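Local coordinates for protein RPA0582 (Rhodopseudomonas palustris, PDB 3HHL) that is of unknown function but belongs to the DUF1330 family, whose members probably adopt the dimeric alpha-beta barrel fold, at residues E49-Y54 with K115-A120; L30-P35 with E85-V90. All coordinates share one frame; numbering follows the deposited sequence.

How a small alpha-beta sandwich is closed can be followed along this chain from its N terminus. Strand 25-33 supplies the first half of contact 2, and helix 47-64, next in order, supplies the first half of contact 1. After strand 71-80 the chain returns through residues 85-90, pairing strand 89-95 with strand 25-33 and closing the first loop. Helix 108-120 then lies down beside helix 47-64, closing the second. The two loops cross and do not nest. The strands and the helical layer are joined where the contacts touch: Tyr51 of contact 1 packs on Leu33 and His89 of contact 2, and Ala120 O probably accepts a hydrogen bond from Arg34 N.

Contact 1 (E49-Y54 with K115-A120)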
loop_
_atom_site.group_PDB
_atom_site.type_symbol
_atom_site.label_atom_id
_atom_site.label_comp_id
_atom_site.label_asym_id
_atom_site.label_seq_id
_atom_site.Cartn_x
_atom_site.Cartn_y
_atom_site.Cartn_z
ATOM N N GLU A 49 -14.140 3.016 -16.703
ATOM C CA GLU A 49 -14.728 2.075 -17.633
ATOM C C GLU A 49 -13.648 1.162 -18.244
ATOM O O GLU A 49 -13.854 -0.039 -18.387
ATOM C CB GLU A 49 -15.563 2.808 -18.696
ATOM C CG GLU A 49 -16.869 3.353 -18.101
ATOM C CD GLU A 49 -17.685 4.243 -19.058
ATOM O OE1 GLU A 49 -17.121 4.868 -20.000
ATOM O OE2 GLU A 49 -18.920 4.323 -18.859
ATOM N N ALA A 50 -12.495 1.729 -18.586
ATOM C CA ALA A 50 -11.413 0.957 -19.188
ATOM C C ALA A 50 -10.819 -0.027 -18.178
ATOM O O ALA A 50 -10.487 -1.143 -18.535
ATOM C CB ALA A 50 -10.332 1.881 -19.761
ATOM N N TYR A 51 -10.702 0.393 -16.926
ATOM C CA TYR A 51 -10.197 -0.477 -15.893
ATOM C C TYR A 51 -11.173 -1.622 -15.661
ATOM O O TYR A 51 -10.761 -2.769 -15.505
ATOM C CB TYR A 51 -9.889 0.298 -14.599
ATOM C CG TYR A 51 -8.983 -0.479 -13.665
ATOM C CD1 TYR A 51 -9.489 -1.146 -12.558
ATOM C CD2 TYR A 51 -7.635 -0.587 -13.918
ATOM C CE1 TYR A 51 -8.643 -1.911 -11.731
ATOM C CE2 TYR A 51 -6.803 -1.319 -13.104
ATOM C CZ TYR A 51 -7.300 -1.974 -12.017
ATOM O OH TYR A 51 -6.451 -2.718 -11.228
ATOM N N ALA A 52 -12.465 -1.311 -15.672
ATOM C CA ALA A 52 -13.510 -2.333 -15.585
ATOM C C ALA A 52 -13.304 -3.395 -16.659
ATOM O O ALA A 52 -13.288 -4.577 -16.366
ATOM C CB ALA A 52 -14.891 -1.711 -15.713
ATOM N N ALA A 53 -13.112 -2.973 -17.898
ATOM C CA ALA A 53 -12.905 -3.912 -18.983
ATOM C C ALA A 53 -11.638 -4.758 -18.741
ATOM O O ALA A 53 -11.621 -5.950 -19.062
ATOM C CB ALA A 53 -12.840 -3.172 -20.336
ATOM N N TYR A 54 -10.586 -4.148 -18.191
ATOM C CA TYR A 54 -9.352 -4.863 -17.901
ATOM C C TYR A 54 -9.672 -6.004 -16.950
ATOM O O TYR A 54 -9.377 -7.173 -17.235
ATOM C CB TYR A 54 -8.321 -3.932 -17.267
ATOM C CG TYR A 54 -7.191 -4.655 -16.572
ATOM C CD1 TYR A 54 -6.453 -5.606 -17.246
ATOM C CD2 TYR A 54 -6.853 -4.372 -15.237
ATOM C CE1 TYR A 54 -5.407 -6.291 -16.613
ATOM C CE2 TYR A 54 -5.820 -5.024 -14.606
ATOM C CZ TYR A 54 -5.085 -5.993 -15.300
ATOM O OH TYR A 54 -4.034 -6.685 -14.730
ATOM N N LYS A 115 -4.139 -4.207 -22.352
ATOM C CA LYS A 115 -4.278 -2.982 -23.150
ATOM C C LYS A 115 -5.280 -1.980 -22.539
ATOM O O LYS A 115 -5.092 -0.766 -22.596
ATOM C CB LYS A 115 -4.622 -3.320 -24.600
ATOM C CG LYS A 115 -3.470 -4.105 -25.302
ATOM C CD LYS A 115 -3.837 -4.519 -26.719
ATOM C CE LYS A 115 -2.681 -5.178 -27.409
ATOM N NZ LYS A 115 -3.088 -5.593 -28.777
ATOM N N HIS A 116 -6.316 -2.499 -21.901
ATOM C CA HIS A 116 -7.248 -1.637 -21.197
ATOM C C HIS A 116 -6.606 -1.021 -19.967
ATOM O O HIS A 116 -6.884 0.134 -19.645
ATOM C CB HIS A 116 -8.486 -2.398 -20.794
ATOM C CG HIS A 116 -9.292 -2.879 -21.953
ATOM N ND1 HIS A 116 -10.048 -2.029 -22.732
ATOM C CD2 HIS A 116 -9.476 -4.125 -22.455
ATOM C CE1 HIS A 116 -10.666 -2.732 -23.662
ATOM N NE2 HIS A 116 -10.324 -4.004 -23.525
ATOM N N ARG A 117 -5.762 -1.784 -19.268
ATOM C CA ARG A 117 -5.079 -1.237 -18.097
ATOM C C ARG A 117 -4.222 -0.070 -18.575
ATOM O O ARG A 117 -4.205 0.995 -17.964
ATOM C CB ARG A 117 -4.224 -2.296 -17.356
ATOM C CG ARG A 117 -3.864 -1.915 -15.905
ATOM C CD ARG A 117 -2.740 -2.753 -15.290
ATOM N NE ARG A 117 -2.282 -2.157 -14.033
ATOM C CZ ARG A 117 -1.354 -1.200 -13.922
ATOM N NH1 ARG A 117 -0.740 -0.717 -14.988
ATOM N NH2 ARG A 117 -1.037 -0.710 -12.728
ATOM N N GLN A 118 -3.551 -0.268 -19.701
ATOM C CA GLN A 118 -2.587 0.727 -20.186
ATOM C C GLN A 118 -3.280 2.028 -20.508
ATOM O O GLN A 118 -2.753 3.105 -20.255
ATOM C CB GLN A 118 -1.793 0.186 -21.376
ATOM C CG GLN A 118 -0.735 -0.853 -20.932
ATOM C CD GLN A 118 -0.094 -1.668 -22.072
ATOM O OE1 GLN A 118 -0.685 -1.872 -23.142
ATOM N NE2 GLN A 118 1.111 -2.164 -21.819
ATOM N N ALA A 119 -4.499 1.909 -21.015
ATOM C CA ALA A 119 -5.341 3.068 -21.301
ATOM C C ALA A 119 -5.909 3.719 -20.044
ATOM O O ALA A 119 -6.131 4.930 -20.043
ATOM C CB ALA A 119 -6.470 2.685 -22.265
ATOM N N ALA A 120 -6.133 2.933 -18.989
ATOM C CA ALA A 120 -6.853 3.399 -17.797
ATOM C C ALA A 120 -5.974 4.135 -16.800
ATOM O O ALA A 120 -6.440 5.086 -16.158
ATOM C CB ALA A 120 -7.544 2.246 -17.093
HETATM O O HOH W 1 -3.963 -2.992 -11.515
#
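His116 lays one face of its imidazole against the methyl of Ala53, which sits over the ring centre in a CH-pi contact, 8° off the normal. Its CB packs against Ala50 O, the acceptor of Tyr54 N within helix 47-64. His116 ND1 is hydrogen-bonded to Tyr39 OH. Next, Arg117 runs beside Tyr54, both side chains pointing the same way. With CG anti to the backbone N (chi1 -161°) and the chain extended as far as NE, its CB covers one face of the phenol, 3.9 Å from the Tyr54 ring centroid, while CG and CD follow the ring toward CZ. A water joins Arg117 NE to Tyr51 OH and lies in the plane of both groups; Arg117 NH2 reaches Ser124 OG. Ala120 closes the series: its CB comes 3.9 Å from Ala50 CB and as near Tyr51 CB, lying at the edge of the Tyr51 ring, near its plane. The interface alanines are consistent with the close approach of the two short segments' axes, 7.7 Å, at 157° between their directions. This is antiparallel helix packing in the helical layer that covers one face of the antiparallel sheet, consistent with a ferredoxin-like dimeric alpha-beta barrel subunit.

Contact 2 (L30-P35 with E85-V90); sequences LVRLRP and EHWDHV
Leu30 and Val90 form a non-hydrogen-bonded antiparallel pair, Val31 and His89 a hydrogen-bonded one, and there Val31 O accepts from both Asp88 N (2.7 Å) and His89 N (3.1 Å). Asp88 OD2 accepts a hydrogen bond from Leu33 N with its anti lone pair, almost straight at 2.7 Å, so a carboxylate stands in for a backbone acceptor. Trp87 is clasped between two residues: Leu30 CB sits over one face, 3.7 Å from the five-membered ring centroid, and the guanidinium of Arg32 lies on the opposite face, CZ 4.2 Å from the six-membered ring centroid with the planes 27° apart. Arg32 NH2 comes closest, on the six-membered ring side and offset toward the rim. A bend at chi3 (-43°) turns Arg32 NE to His86 O, 2.9 Å away in both the carbonyl and guanidinium planes, while NH1 forms a salt bridge with Asp123. Replacing Trp87 by an alanine would probably leave a gap between Leu30 and Arg32 and deprive the guanidinium of its cation-pi partner. On the face carrying Val31 and His89, Leu33 CD1 approaches His89 NE2. Two consecutive residues facing one define a classic beta bulge, here where strand 89-95 joins the sheet beside strand 25-33.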
loop_
_atom_site.group_PDB
_atom_site.type_symbol
_atom_site.label_atom_id
_atom_site.label_comp_id
_atom_site.label_asym_id
_atom_site.label_seq_id
_atom_site.Cartn_x
_atom_site.Cartn_y
_atom_site.Cartn_z
ATOM N N LEU A 30 -1.668 -0.135 -5.962
ATOM C CA LEU A 30 -2.230 1.192 -5.742
ATOM C C LEU A 30 -2.477 1.796 -7.142
ATOM O O LEU A 30 -1.539 1.970 -7.893
ATOM C CB LEU A 30 -1.291 2.076 -4.937
ATOM C CG LEU A 30 -0.646 1.450 -3.698
ATOM C CD1 LEU A 30 0.407 2.388 -3.118
ATOM C CD2 LEU A 30 -1.703 1.076 -2.660
ATOM N N VAL A 31 -3.730 2.103 -7.497
ATOM C CA VAL A 31 -4.041 2.525 -8.852
ATOM C C VAL A 31 -4.794 3.860 -8.922
ATOM O O VAL A 31 -5.887 4.001 -8.329
ATOM C CB VAL A 31 -4.901 1.475 -9.580
ATOM C CG1 VAL A 31 -5.034 1.860 -11.034
ATOM C CG2 VAL A 31 -4.313 0.077 -9.439
ATOM N N ARG A 32 -4.216 4.818 -9.649
ATOM C CA ARG A 32 -4.835 6.106 -9.871
ATOM C C ARG A 32 -5.273 6.117 -11.326
ATOM O O ARG A 32 -4.459 5.901 -12.222
ATOM C CB ARG A 32 -3.866 7.253 -9.575
ATOM C CG ARG A 32 -4.469 8.697 -9.726
ATOM C CD ARG A 32 -3.462 9.843 -9.361
ATOM N NE ARG A 32 -2.734 9.470 -8.129
ATOM C CZ ARG A 32 -1.404 9.400 -7.946
ATOM N NH1 ARG A 32 -0.542 9.769 -8.913
ATOM N NH2 ARG A 32 -0.925 8.994 -6.755
ATOM N N LEU A 33 -6.560 6.333 -11.559
ATOM C CA LEU A 33 -7.114 6.227 -12.892
ATOM C C LEU A 33 -7.183 7.590 -13.619
ATOM O O LEU A 33 -7.386 8.634 -12.997
ATOM C CB LEU A 33 -8.516 5.635 -12.798
ATOM C CG LEU A 33 -8.711 4.178 -12.336
ATOM C CD1 LEU A 33 -10.182 3.941 -12.150
ATOM C CD2 LEU A 33 -8.117 3.178 -13.305
ATOM N N ARG A 34 -7.021 7.576 -14.938
ATOM C CA ARG A 34 -7.257 8.785 -15.721
ATOM C C ARG A 34 -8.714 9.113 -15.719
ATOM O O ARG A 34 -9.540 8.216 -15.720
ATOM C CB ARG A 34 -6.890 8.593 -17.175
ATOM C CG ARG A 34 -5.431 8.376 -17.438
ATOM C CD ARG A 34 -5.151 8.266 -18.924
ATOM N NE ARG A 34 -3.784 7.815 -19.091
ATOM C CZ ARG A 34 -2.713 8.600 -19.031
ATOM N NH1 ARG A 34 -2.838 9.917 -18.843
ATOM N NH2 ARG A 34 -1.511 8.050 -19.154
ATOM N N PRO A 35 -9.045 10.397 -15.719
ATOM C CA PRO A 35 -10.411 10.798 -16.022
ATOM C C PRO A 35 -10.834 10.259 -17.393
ATOM O O PRO A 35 -11.855 9.546 -17.508
ATOM C CB PRO A 35 -10.330 12.326 -16.056
ATOM C CG PRO A 35 -9.203 12.657 -15.195
ATOM C CD PRO A 35 -8.233 11.517 -15.236
ATOM N N GLU A 85 -1.184 12.641 -3.523
ATOM C CA GLU A 85 -1.187 11.206 -3.704
ATOM C C GLU A 85 -2.555 10.725 -3.271
ATOM O O GLU A 85 -2.967 10.940 -2.137
ATOM C CB GLU A 85 -0.088 10.559 -2.877
ATOM C CG GLU A 85 0.754 9.590 -3.625
ATOM C CD GLU A 85 1.966 9.173 -2.840
ATOM O OE1 GLU A 85 1.799 8.363 -1.905
ATOM O OE2 GLU A 85 3.086 9.664 -3.146
ATOM N N HIS A 86 -3.281 10.145 -4.206
ATOM C CA HIS A 86 -4.543 9.507 -3.919
ATOM C C HIS A 86 -4.723 8.354 -4.878
ATOM O O HIS A 86 -4.206 8.371 -5.946
ATOM C CB HIS A 86 -5.714 10.491 -3.996
ATOM C CG HIS A 86 -6.057 10.904 -5.379
ATOM N ND1 HIS A 86 -7.016 10.254 -6.132
ATOM C CD2 HIS A 86 -5.557 11.888 -6.166
ATOM C CE1 HIS A 86 -7.094 10.825 -7.323
ATOM N NE2 HIS A 86 -6.220 11.821 -7.367
ATOM N N TRP A 87 -5.446 7.331 -4.461
ATOM C CA TRP A 87 -5.581 6.127 -5.238
ATOM C C TRP A 87 -7.053 5.797 -5.350
ATOM O O TRP A 87 -7.806 6.017 -4.419
ATOM C CB TRP A 87 -4.828 5.001 -4.561
ATOM C CG TRP A 87 -3.417 5.334 -4.323
ATOM C CD1 TRP A 87 -2.828 5.552 -3.131
ATOM C CD2 TRP A 87 -2.401 5.484 -5.302
ATOM N NE1 TRP A 87 -1.485 5.820 -3.295
ATOM C CE2 TRP A 87 -1.204 5.789 -4.625
ATOM C CE3 TRP A 87 -2.377 5.367 -6.684
ATOM C CZ2 TRP A 87 -0.021 6.024 -5.277
ATOM C CZ3 TRP A 87 -1.190 5.581 -7.339
ATOM C CH2 TRP A 87 -0.029 5.925 -6.640
ATOM N N ASP A 88 -7.456 5.294 -6.508
ATOM C CA ASP A 88 -8.849 4.989 -6.806
ATOM C C ASP A 88 -9.119 3.541 -6.485
ATOM O O ASP A 88 -10.222 3.201 -6.090
ATOM C CB ASP A 88 -9.128 5.241 -8.282
ATOM C CG ASP A 88 -8.990 6.689 -8.652
ATOM O OD1 ASP A 88 -9.675 7.505 -8.026
ATOM O OD2 ASP A 88 -8.206 7.032 -9.558
ATOM N N HIS A 89 -8.107 2.685 -6.665
ATOM C CA HIS A 89 -8.227 1.283 -6.355
ATOM C C HIS A 89 -7.054 0.851 -5.526
ATOM O O HIS A 89 -5.913 1.144 -5.884
ATOM C CB HIS A 89 -8.242 0.448 -7.621
ATOM C CG HIS A 89 -9.482 0.604 -8.420
ATOM N ND1 HIS A 89 -10.733 0.637 -7.841
ATOM C CD2 HIS A 89 -9.681 0.755 -9.752
ATOM C CE1 HIS A 89 -11.653 0.793 -8.781
ATOM N NE2 HIS A 89 -11.043 0.877 -9.949
ATOM N N VAL A 90 -7.327 0.140 -4.437
ATOM C CA VAL A 90 -6.277 -0.335 -3.563
ATOM C C VAL A 90 -6.630 -1.724 -3.140
ATOM O O VAL A 90 -7.666 -1.932 -2.554
ATOM C CB VAL A 90 -6.117 0.509 -2.323
ATOM C CG1 VAL A 90 -4.979 -0.036 -1.460
ATOM C CG2 VAL A 90 -5.834 1.896 -2.705
#